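Local coordinates for N-acetyltransferase domain-containing protein (Xanthomonas campestris pv. campestris, PDB 2OZH) that probably acts as an acyltransferase of the GNAT (GCN5-related N-acetyltransferase) family, transferring acyl groups other than amino-acyl groups, at residues Val5-Asp10 / Lys88-Ala93; Ser45-Gly50 / Phe59-Ser64; Ala70-Val75 / Phe106-Ser111. All coordinates share one frame; numbering follows the deposited sequence. Where two conformers were deposited one is given.

How the interactions relate
The three contacts sample one mixed sheet and the helix packed on it. Interactions 1 and 2 have centres about 9 Å apart and share neighbouring strands: S8 O lies 2.8 Å from G49 N, a probable backbone hydrogen bond. Interaction 2 joins interaction 3, about 10 Å away between centres, through the next strand, where R61 NE and D74 OD2 form a 2.7 Å salt bridge. Interactions 1 and 3 lie about 16 Å apart, yet helix 86-96 bridges them, M91 SE resting 3.7 Å from L72 CD2. At interaction 3 the strands diverge around a bound 1,2-ethanediol, in the region where GNAT relatives receive acetyl-CoA. Interactions 2 and 3 also both touch the second subunit.

Interaction 1: residues Val5-Asp10 / Lys88-Ala93; sequences VHVSTD and KALMDA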
loop_
_atom_site.group_PDB
_atom_site.type_symbol
_atom_site.label_atom_id
_atom_site.label_comp_id
_atom_site.label_asym_id
_atom_site.label_seq_id
_atom_site.Cartn_x
_atom_site.Cartn_y
_atom_site.Cartn_z
ATOM N N VAL A 5 -13.553 -3.195 -24.895
ATOM C CA VAL A 5 -13.117 -2.152 -23.941
ATOM C C VAL A 5 -11.631 -1.965 -24.015
ATOM O O VAL A 5 -10.865 -2.923 -24.067
ATOM C CB VAL A 5 -13.564 -2.471 -22.479
ATOM C CG1 VAL A 5 -12.932 -3.788 -21.988
ATOM C CG2 VAL A 5 -13.289 -1.359 -21.510
ATOM N N HIS A 6 -11.189 -0.714 -23.944
ATOM C CA HIS A 6 -9.776 -0.446 -23.934
ATOM C C HIS A 6 -9.316 -0.298 -22.496
ATOM O O HIS A 6 -9.922 0.460 -21.727
ATOM C CB HIS A 6 -9.500 0.895 -24.618
ATOM C CG HIS A 6 -9.928 0.957 -26.035
ATOM N ND1 HIS A 6 -9.260 0.290 -27.040
ATOM C CD2 HIS A 6 -10.942 1.621 -26.627
ATOM C CE1 HIS A 6 -9.860 0.546 -28.189
ATOM N NE2 HIS A 6 -10.889 1.342 -27.966
ATOM N N VAL A 7 -8.218 -0.969 -22.108
ATOM C CA VAL A 7 -7.671 -0.871 -20.772
ATOM C C VAL A 7 -6.324 -0.193 -20.888
ATOM O O VAL A 7 -5.476 -0.603 -21.702
ATOM C CB VAL A 7 -7.516 -2.256 -20.080
ATOM C CG1 VAL A 7 -6.925 -2.067 -18.704
ATOM C CG2 VAL A 7 -8.911 -2.922 -19.971
ATOM N N SER A 8 -6.130 0.877 -20.128
ATOM C CA SER A 8 -4.881 1.608 -20.133
ATOM C C SER A 8 -4.375 1.874 -18.741
ATOM O O SER A 8 -5.166 2.004 -17.793
ATOM C CB SER A 8 -5.081 2.947 -20.818
ATOM O OG SER A 8 -3.859 3.709 -20.881
ATOM N N THR A 9 -3.047 1.956 -18.619
ATOM C CA THR A 9 -2.419 2.435 -17.410
ATOM C C THR A 9 -1.769 3.812 -17.578
ATOM O O THR A 9 -1.031 4.265 -16.712
ATOM C CB THR A 9 -1.365 1.458 -16.864
ATOM O OG1 THR A 9 -0.425 1.171 -17.910
ATOM C CG2 THR A 9 -2.028 0.190 -16.388
ATOM N N ASP A 10 -2.081 4.504 -18.676
ATOM C CA ASP A 10 -1.602 5.855 -18.924
ATOM C C ASP A 10 -2.527 6.867 -18.256
ATOM O O ASP A 10 -3.656 7.078 -18.729
ATOM C CB ASP A 10 -1.533 6.068 -20.436
ATOM C CG ASP A 10 -0.975 7.422 -20.814
ATOM O OD1 ASP A 10 -0.908 8.357 -20.003
ATOM O OD2 ASP A 10 -0.621 7.545 -22.013
ATOM N N LYS A 88 -13.830 -7.468 -15.055
ATOM C CA LYS A 88 -12.932 -8.560 -15.302
ATOM C C LYS A 88 -11.797 -8.099 -16.204
ATOM O O LYS A 88 -10.677 -8.505 -16.019
ATOM C CB LYS A 88 -13.666 -9.760 -15.953
ATOM C CG LYS A 88 -12.707 -10.897 -16.434
ATOM C CD LYS A 88 -13.402 -11.999 -17.243
ATOM C CE LYS A 88 -12.505 -13.221 -17.418
ATOM N NZ LYS A 88 -11.540 -13.012 -18.542
ATOM N N ALA A 89 -12.089 -7.256 -17.192
ATOM C CA ALA A 89 -11.027 -6.796 -18.084
ATOM C C ALA A 89 -9.974 -6.039 -17.274
ATOM O O ALA A 89 -8.752 -6.206 -17.462
ATOM C CB ALA A 89 -11.579 -5.922 -19.215
ATOM N N LEU A 90 -10.438 -5.203 -16.356
ATOM C CA LEU A 90 -9.490 -4.466 -15.562
ATOM C C LEU A 90 -8.744 -5.371 -14.576
ATOM O O LEU A 90 -7.533 -5.245 -14.418
ATOM C CB LEU A 90 -10.159 -3.263 -14.893
ATOM C CG LEU A 90 -10.172 -1.963 -15.703
ATOM C CD1 LEU A 90 -10.978 -2.091 -16.973
ATOM C CD2 LEU A 90 -10.669 -0.831 -14.908
HETATM N N MSE A 91 -9.438 -6.296 -13.912
HETATM C CA MSE A 91 -8.766 -7.192 -12.999
HETATM C C MSE A 91 -7.790 -8.116 -13.683
HETATM O O MSE A 91 -6.707 -8.406 -13.162
HETATM C CB MSE A 91 -9.775 -8.032 -12.222
HETATM C CG MSE A 91 -10.498 -7.265 -11.163
HETATM SE SE MSE A 91 -9.360 -6.452 -9.819
HETATM C CE MSE A 91 -8.475 -7.758 -9.391
ATOM N N ASP A 92 -8.156 -8.554 -14.876
ATOM C CA ASP A 92 -7.223 -9.352 -15.648
ATOM C C ASP A 92 -5.939 -8.569 -15.924
ATOM O O ASP A 92 -4.823 -9.109 -15.821
ATOM C CB ASP A 92 -7.839 -9.827 -16.970
ATOM C CG ASP A 92 -8.862 -10.939 -16.810
ATOM O OD1 ASP A 92 -9.002 -11.526 -15.729
ATOM O OD2 ASP A 92 -9.550 -11.206 -17.836
ATOM N N ALA A 93 -6.067 -7.274 -16.236
ATOM C CA ALA A 93 -4.923 -6.443 -16.498
ATOM C C ALA A 93 -4.109 -6.224 -15.224
ATOM O O ALA A 93 -2.878 -6.191 -15.272
ATOM C CB ALA A 93 -5.377 -5.107 -17.044
#
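V7 stands with CG1 anti to its backbone N (chi1 179°) and CG2 beside that N, which directs its two methyls to different points on the helix. CG1 meets A93 CB at 3.8 Å. CG2 rests on A89 CB at 4.1 Å and, in one of two deposited L90 conformers, lies 3.7 Å from L90 CD1. V5 touches with CG1 alone, placed between its backbone N and carbonyl carbon (chi1 62°), 3.8 Å from A89 CB. A89 and A93, one helical turn apart, offer only methyl groups, consistent with the axis separation of 9.1 Å between strand 6-8 and helix 88-93, whose directions differ by 37°. The contact is purely apolar; polar bonds of the two segments lie to its flanks. On the helix, K88 NZ forms a salt bridge with D92 OD2 at 2.8 Å, on its syn lone pair; at the end of the strand, S8 OG accepts from D10 N at 2.9 Å in an ST turn. Backbone bonds of H6 with F51 and of S8 with G49 tie the strand to the sheet. The result is alpha/beta layer packing, helix 86-96 of the GNAT fold covering strand 6-8 at one edge of this chain's sheet.

Interaction 2: residues Ser45-Gly50 / Phe59-Ser64; sequences SLCFGG and FARVIS
The F48 ring receives A60 O at its edge, near the ring plane, while V62 CG2 approaches F48 CE1 obliquely at 3.9 Å; A93 and V94 of helix 86-96 also pack against this ring. The R61 guanidinium is likewise met at its edge: NH1 donates to S45 OG at 2.9 Å, the oxygen only 5° out of the guanidinium plane. F59, on the same side of the sheet as C47 and R61, is approached obliquely by F48 O, 3.5 Å from F59 CD1, and by C47, whose SG lies 5.2 Å from the ring centroid in a sulfur-aromatic contact. Four backbone bonds knit this antiparallel hairpin, two within each hydrogen-bonded pair, L46 with V62 and F48 with A60. C47 SG touches R61 CG at 3.9 Å, and beyond this the arginine chain bends at chi3 (66°), which places NE. S45 OG is itself held by A41 O of helix 35-43. R61 NE forms a salt bridge with D74 and NH1 one with D65 of the second subunit, while NH2 is hydrogen-bonded to T68 OG1 of that subunit. Two carboxylates, one from each subunit, probably offset the buried guanidinium's charge and tie the hairpin to the dimer interface.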
loop_
_atom_site.group_PDB
_atom_site.type_symbol
_atom_site.label_atom_id
_atom_site.label_comp_id
_atom_site.label_asym_id
_atom_site.label_seq_id
_atom_site.Cartn_x
_atom_site.Cartn_y
_atom_site.Cartn_z
ATOM N N SER A 45 -0.147 6.409 -7.962
ATOM C CA SER A 45 -0.652 5.064 -8.077
ATOM C C SER A 45 -0.502 4.537 -9.476
ATOM O O SER A 45 -0.337 5.309 -10.426
ATOM C CB SER A 45 -2.160 5.038 -7.748
ATOM O OG SER A 45 -2.399 5.524 -6.437
ATOM N N LEU A 46 -0.619 3.218 -9.608
ATOM C CA LEU A 46 -0.752 2.551 -10.887
ATOM C C LEU A 46 -2.233 2.369 -11.142
ATOM O O LEU A 46 -2.932 1.638 -10.453
ATOM C CB LEU A 46 -0.039 1.200 -10.891
ATOM C CG LEU A 46 -0.122 0.391 -12.185
ATOM C CD1 LEU A 46 0.476 1.120 -13.345
ATOM C CD2 LEU A 46 0.611 -0.939 -11.997
ATOM N N CYS A 47 -2.742 3.149 -12.089
ATOM C CA CYS A 47 -4.168 3.246 -12.331
ATOM C C CYS A 47 -4.534 2.543 -13.621
ATOM O O CYS A 47 -3.785 2.594 -14.606
ATOM C CB CYS A 47 -4.625 4.694 -12.424
ATOM S SG CYS A 47 -4.309 5.669 -10.938
ATOM N N PHE A 48 -5.690 1.887 -13.597
ATOM C CA PHE A 48 -6.232 1.132 -14.744
ATOM C C PHE A 48 -7.545 1.800 -15.132
ATOM O O PHE A 48 -8.510 1.793 -14.367
ATOM C CB PHE A 48 -6.470 -0.337 -14.354
ATOM C CG PHE A 48 -5.193 -1.058 -14.016
ATOM C CD1 PHE A 48 -4.579 -0.865 -12.803
ATOM C CD2 PHE A 48 -4.583 -1.925 -14.924
ATOM C CE1 PHE A 48 -3.385 -1.505 -12.504
ATOM C CE2 PHE A 48 -3.396 -2.550 -14.638
ATOM C CZ PHE A 48 -2.798 -2.344 -13.428
ATOM N N GLY A 49 -7.576 2.363 -16.322
ATOM C CA GLY A 49 -8.810 2.930 -16.838
ATOM C C GLY A 49 -9.377 2.050 -17.912
ATOM O O GLY A 49 -8.643 1.496 -18.720
ATOM N N GLY A 50 -10.694 1.927 -17.951
ATOM C CA GLY A 50 -11.379 1.261 -19.030
ATOM C C GLY A 50 -12.213 2.267 -19.814
ATOM O O GLY A 50 -12.860 3.121 -19.216
ATOM N N PHE A 59 -12.718 1.833 -13.705
ATOM C CA PHE A 59 -11.483 2.237 -13.055
ATOM C C PHE A 59 -11.087 1.212 -12.010
ATOM O O PHE A 59 -11.935 0.572 -11.402
ATOM C CB PHE A 59 -11.747 3.561 -12.316
ATOM C CG PHE A 59 -10.521 4.262 -11.736
ATOM C CD1 PHE A 59 -9.474 4.662 -12.545
ATOM C CD2 PHE A 59 -10.433 4.527 -10.387
ATOM C CE1 PHE A 59 -8.379 5.331 -12.016
ATOM C CE2 PHE A 59 -9.382 5.199 -9.867
ATOM C CZ PHE A 59 -8.360 5.632 -10.659
ATOM N N ALA A 60 -9.781 1.094 -11.813
ATOM C CA ALA A 60 -9.214 0.370 -10.673
ATOM C C ALA A 60 -7.888 0.995 -10.368
ATOM O O ALA A 60 -7.211 1.486 -11.259
ATOM C CB ALA A 60 -9.025 -1.127 -11.019
ATOM N N ARG A 61 -7.501 0.992 -9.102
ATOM C CA ARG A 61 -6.310 1.697 -8.677
ATOM C C ARG A 61 -5.461 0.837 -7.747
ATOM O O ARG A 61 -5.995 0.223 -6.830
ATOM C CB ARG A 61 -6.665 3.017 -7.988
ATOM C CG ARG A 61 -5.444 3.885 -7.694
ATOM C CD ARG A 61 -5.834 5.306 -7.357
ATOM N NE ARG A 61 -6.580 5.431 -6.119
ATOM C CZ ARG A 61 -6.030 5.654 -4.933
ATOM N NH1 ARG A 61 -4.716 5.656 -4.781
ATOM N NH2 ARG A 61 -6.797 5.896 -3.897
ATOM N N VAL A 62 -4.171 0.793 -8.022
ATOM C CA VAL A 62 -3.238 -0.007 -7.246
ATOM C C VAL A 62 -2.147 0.886 -6.648
ATOM O O VAL A 62 -1.524 1.672 -7.351
ATOM C CB VAL A 62 -2.627 -1.124 -8.115
ATOM C CG1 VAL A 62 -1.577 -1.925 -7.328
ATOM C CG2 VAL A 62 -3.704 -2.038 -8.650
ATOM N N ILE A 63 -1.892 0.749 -5.350
ATOM C CA ILE A 63 -0.785 1.411 -4.686
ATOM C C ILE A 63 0.235 0.291 -4.408
ATOM O O ILE A 63 -0.100 -0.686 -3.752
ATOM C CB ILE A 63 -1.223 2.059 -3.380
ATOM C CG1 ILE A 63 -2.349 3.063 -3.651
ATOM C CG2 ILE A 63 -0.047 2.750 -2.721
ATOM C CD1 ILE A 63 -2.981 3.608 -2.387
ATOM N N SER A 64 1.464 0.456 -4.868
ATOM C CA SER A 64 2.440 -0.630 -4.779
ATOM C C SER A 64 3.847 -0.116 -4.819
ATOM O O SER A 64 4.108 0.962 -5.353
ATOM C CB SER A 64 2.222 -1.565 -5.959
ATOM O OG SER A 64 3.084 -2.712 -5.938
#

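Interaction 3: residues Ala70-Val75 / Phe106-Ser111; sequences AYLGDV and FSLATS. With EDO (1,2-ethanediol), chain E.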
loop_
_atom_site.group_PDB
_atom_site.type_symbol
_atom_site.label_atom_id
_atom_site.label_comp_id
_atom_site.label_asym_id
_atom_site.label_seq_id
_atom_site.Cartn_x
_atom_site.Cartn_y
_atom_site.Cartn_z
ATOM N N ALA A 70 1.201 -4.779 -2.816
ATOM C CA ALA A 70 0.240 -3.922 -3.516
ATOM C C ALA A 70 -1.074 -3.899 -2.759
ATOM O O ALA A 70 -1.434 -4.867 -2.097
ATOM C CB ALA A 70 -0.008 -4.397 -4.938
ATOM N N TYR A 71 -1.800 -2.792 -2.947
ATOM C CA TYR A 71 -3.126 -2.587 -2.387
ATOM C C TYR A 71 -4.045 -2.144 -3.517
ATOM O O TYR A 71 -3.704 -1.223 -4.247
ATOM C CB TYR A 71 -3.082 -1.509 -1.274
ATOM C CG TYR A 71 -4.434 -1.070 -0.774
ATOM C CD1 TYR A 71 -5.197 -1.868 0.056
ATOM C CD2 TYR A 71 -4.932 0.125 -1.164
ATOM C CE1 TYR A 71 -6.473 -1.428 0.480
ATOM C CE2 TYR A 71 -6.196 0.562 -0.761
ATOM C CZ TYR A 71 -6.925 -0.217 0.055
ATOM O OH TYR A 71 -8.206 0.249 0.426
ATOM N N LEU A 72 -5.191 -2.793 -3.651
ATOM C CA LEU A 72 -6.199 -2.488 -4.657
ATOM C C LEU A 72 -7.322 -1.712 -4.025
ATOM O O LEU A 72 -7.845 -2.082 -3.001
ATOM C CB LEU A 72 -6.745 -3.803 -5.208
ATOM C CG LEU A 72 -7.849 -3.726 -6.262
ATOM C CD1 LEU A 72 -7.301 -3.134 -7.569
ATOM C CD2 LEU A 72 -8.503 -5.097 -6.483
ATOM N N GLY A 73 -7.772 -0.678 -4.722
ATOM C CA GLY A 73 -8.978 0.044 -4.324
ATOM C C GLY A 73 -9.576 0.839 -5.467
ATOM O O GLY A 73 -9.118 0.796 -6.600
ATOM N N ASP A 74 -10.634 1.552 -5.130
ATOM C CA ASP A 74 -11.329 2.461 -6.045
ATOM C C ASP A 74 -11.908 1.761 -7.276
ATOM O O ASP A 74 -12.123 2.392 -8.295
ATOM C CB ASP A 74 -10.451 3.639 -6.453
ATOM C CG ASP A 74 -10.159 4.600 -5.310
ATOM O OD1 ASP A 74 -10.894 4.633 -4.314
ATOM O OD2 ASP A 74 -9.230 5.416 -5.494
ATOM N N VAL A 75 -12.228 0.489 -7.186
ATOM C CA VAL A 75 -12.756 -0.248 -8.336
ATOM C C VAL A 75 -14.179 0.151 -8.590
ATOM O O VAL A 75 -15.048 0.118 -7.682
ATOM C CB VAL A 75 -12.655 -1.770 -8.109
ATOM C CG1 VAL A 75 -13.325 -2.539 -9.253
ATOM C CG2 VAL A 75 -11.199 -2.203 -7.956
ATOM N N PHE A 106 -0.758 -8.950 -1.758
ATOM C CA PHE A 106 -1.667 -8.061 -2.498
ATOM C C PHE A 106 -2.918 -8.002 -1.624
ATOM O O PHE A 106 -3.543 -9.039 -1.370
ATOM C CB PHE A 106 -1.965 -8.635 -3.880
ATOM C CG PHE A 106 -2.313 -7.625 -4.936
ATOM C CD1 PHE A 106 -3.053 -6.491 -4.657
ATOM C CD2 PHE A 106 -1.891 -7.850 -6.228
ATOM C CE1 PHE A 106 -3.335 -5.574 -5.661
ATOM C CE2 PHE A 106 -2.161 -6.964 -7.241
ATOM C CZ PHE A 106 -2.917 -5.835 -6.967
ATOM N N SER A 107 -3.252 -6.814 -1.146
ATOM C CA SER A 107 -4.337 -6.622 -0.180
ATOM C C SER A 107 -5.483 -5.786 -0.742
ATOM O O SER A 107 -5.288 -4.991 -1.651
ATOM C CB SER A 107 -3.792 -5.889 1.042
ATOM O OG SER A 107 -2.752 -6.638 1.676
ATOM N N LEU A 108 -6.662 -5.978 -0.166
ATOM C CA LEU A 108 -7.832 -5.160 -0.497
ATOM C C LEU A 108 -8.817 -5.238 0.669
ATOM O O LEU A 108 -8.694 -6.102 1.525
ATOM C CB LEU A 108 -8.479 -5.629 -1.789
ATOM C CG LEU A 108 -9.076 -7.025 -1.846
ATOM C CD1 LEU A 108 -10.459 -7.067 -1.167
ATOM C CD2 LEU A 108 -9.174 -7.477 -3.310
ATOM N N ALA A 109 -9.783 -4.316 0.670
ATOM C CA ALA A 109 -10.940 -4.383 1.577
ATOM C C ALA A 109 -12.214 -4.295 0.762
ATOM O O ALA A 109 -12.281 -3.440 -0.121
ATOM C CB ALA A 109 -10.888 -3.249 2.543
ATOM N N THR A 110 -13.193 -5.144 1.078
ATOM C CA THR A 110 -14.461 -5.199 0.346
ATOM C C THR A 110 -15.609 -5.389 1.323
ATOM O O THR A 110 -15.551 -6.256 2.165
ATOM C CB THR A 110 -14.464 -6.323 -0.750
ATOM O OG1 THR A 110 -15.735 -6.327 -1.436
ATOM C CG2 THR A 110 -14.200 -7.685 -0.180
ATOM N N SER A 111 -16.672 -4.584 1.163
ATOM C CA SER A 111 -17.865 -4.694 2.013
ATOM C C SER A 111 -18.670 -5.943 1.658
ATOM O O SER A 111 -19.119 -6.679 2.556
ATOM C CB SER A 111 -18.749 -3.435 1.873
ATOM O OG SER A 111 -18.072 -2.245 2.277
HETATM C C1 EDO E . -11.608 -2.810 -4.732
HETATM O O1 EDO E . -11.925 -1.404 -4.733
HETATM C C2 EDO E . -11.582 -3.366 -3.338
HETATM O O2 EDO E . -12.897 -3.424 -2.777
HETATM O O HOH W 1 -9.594 -1.906 -1.066
#
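A70 and F106 open a parallel pairing in which S107 makes both backbone bonds: its N donates to A70 O at 2.8 Å and its O accepts from L72 N at 3.0 Å. CA-H...O contacts from F106 CA to A70 O and from Y71 CA to S107 O follow the same register. Aromatic packing accompanies it. Chi1 (-153°) puts F106 CG anti to the backbone N, and the ring lies with one face against A70 CB, 3.6 Å from the ring centroid and 12° off the normal, a CH-pi contact over the centre. L72 N meets the edge of that ring. Among aliphatic groups, L72 and L108 run side by side in the same direction, their CD2 atoms 4.0 Å apart. The segment axes lie 29° apart; beyond L72 and L108 direct backbone bonding gives way to small molecules. Water 1 donates to L72 O at 2.6 Å and accepts from A109 N at 3.0 Å, with a weak bond to Y71 OH. Then 1,2-ethanediol, probably from the crystallisation liquor, takes V75 N on O1 at 3.1 Å and gives O2 to A109 O at 2.7 Å. In GNAT relatives a splay between the matching strands admits the pantetheine arm of acetyl-CoA, so the diol is consistent with marking that cleft. The two strands belong to a beta-alpha-beta unit: helix 86-96 packs on L72 and F106, Y117 of helix 114-118 touches L72, V75 and L108, and strand 55-64 flanks A70, while residues 106-109 pair antiparallel with a strand of the second subunit, continuing the sheet.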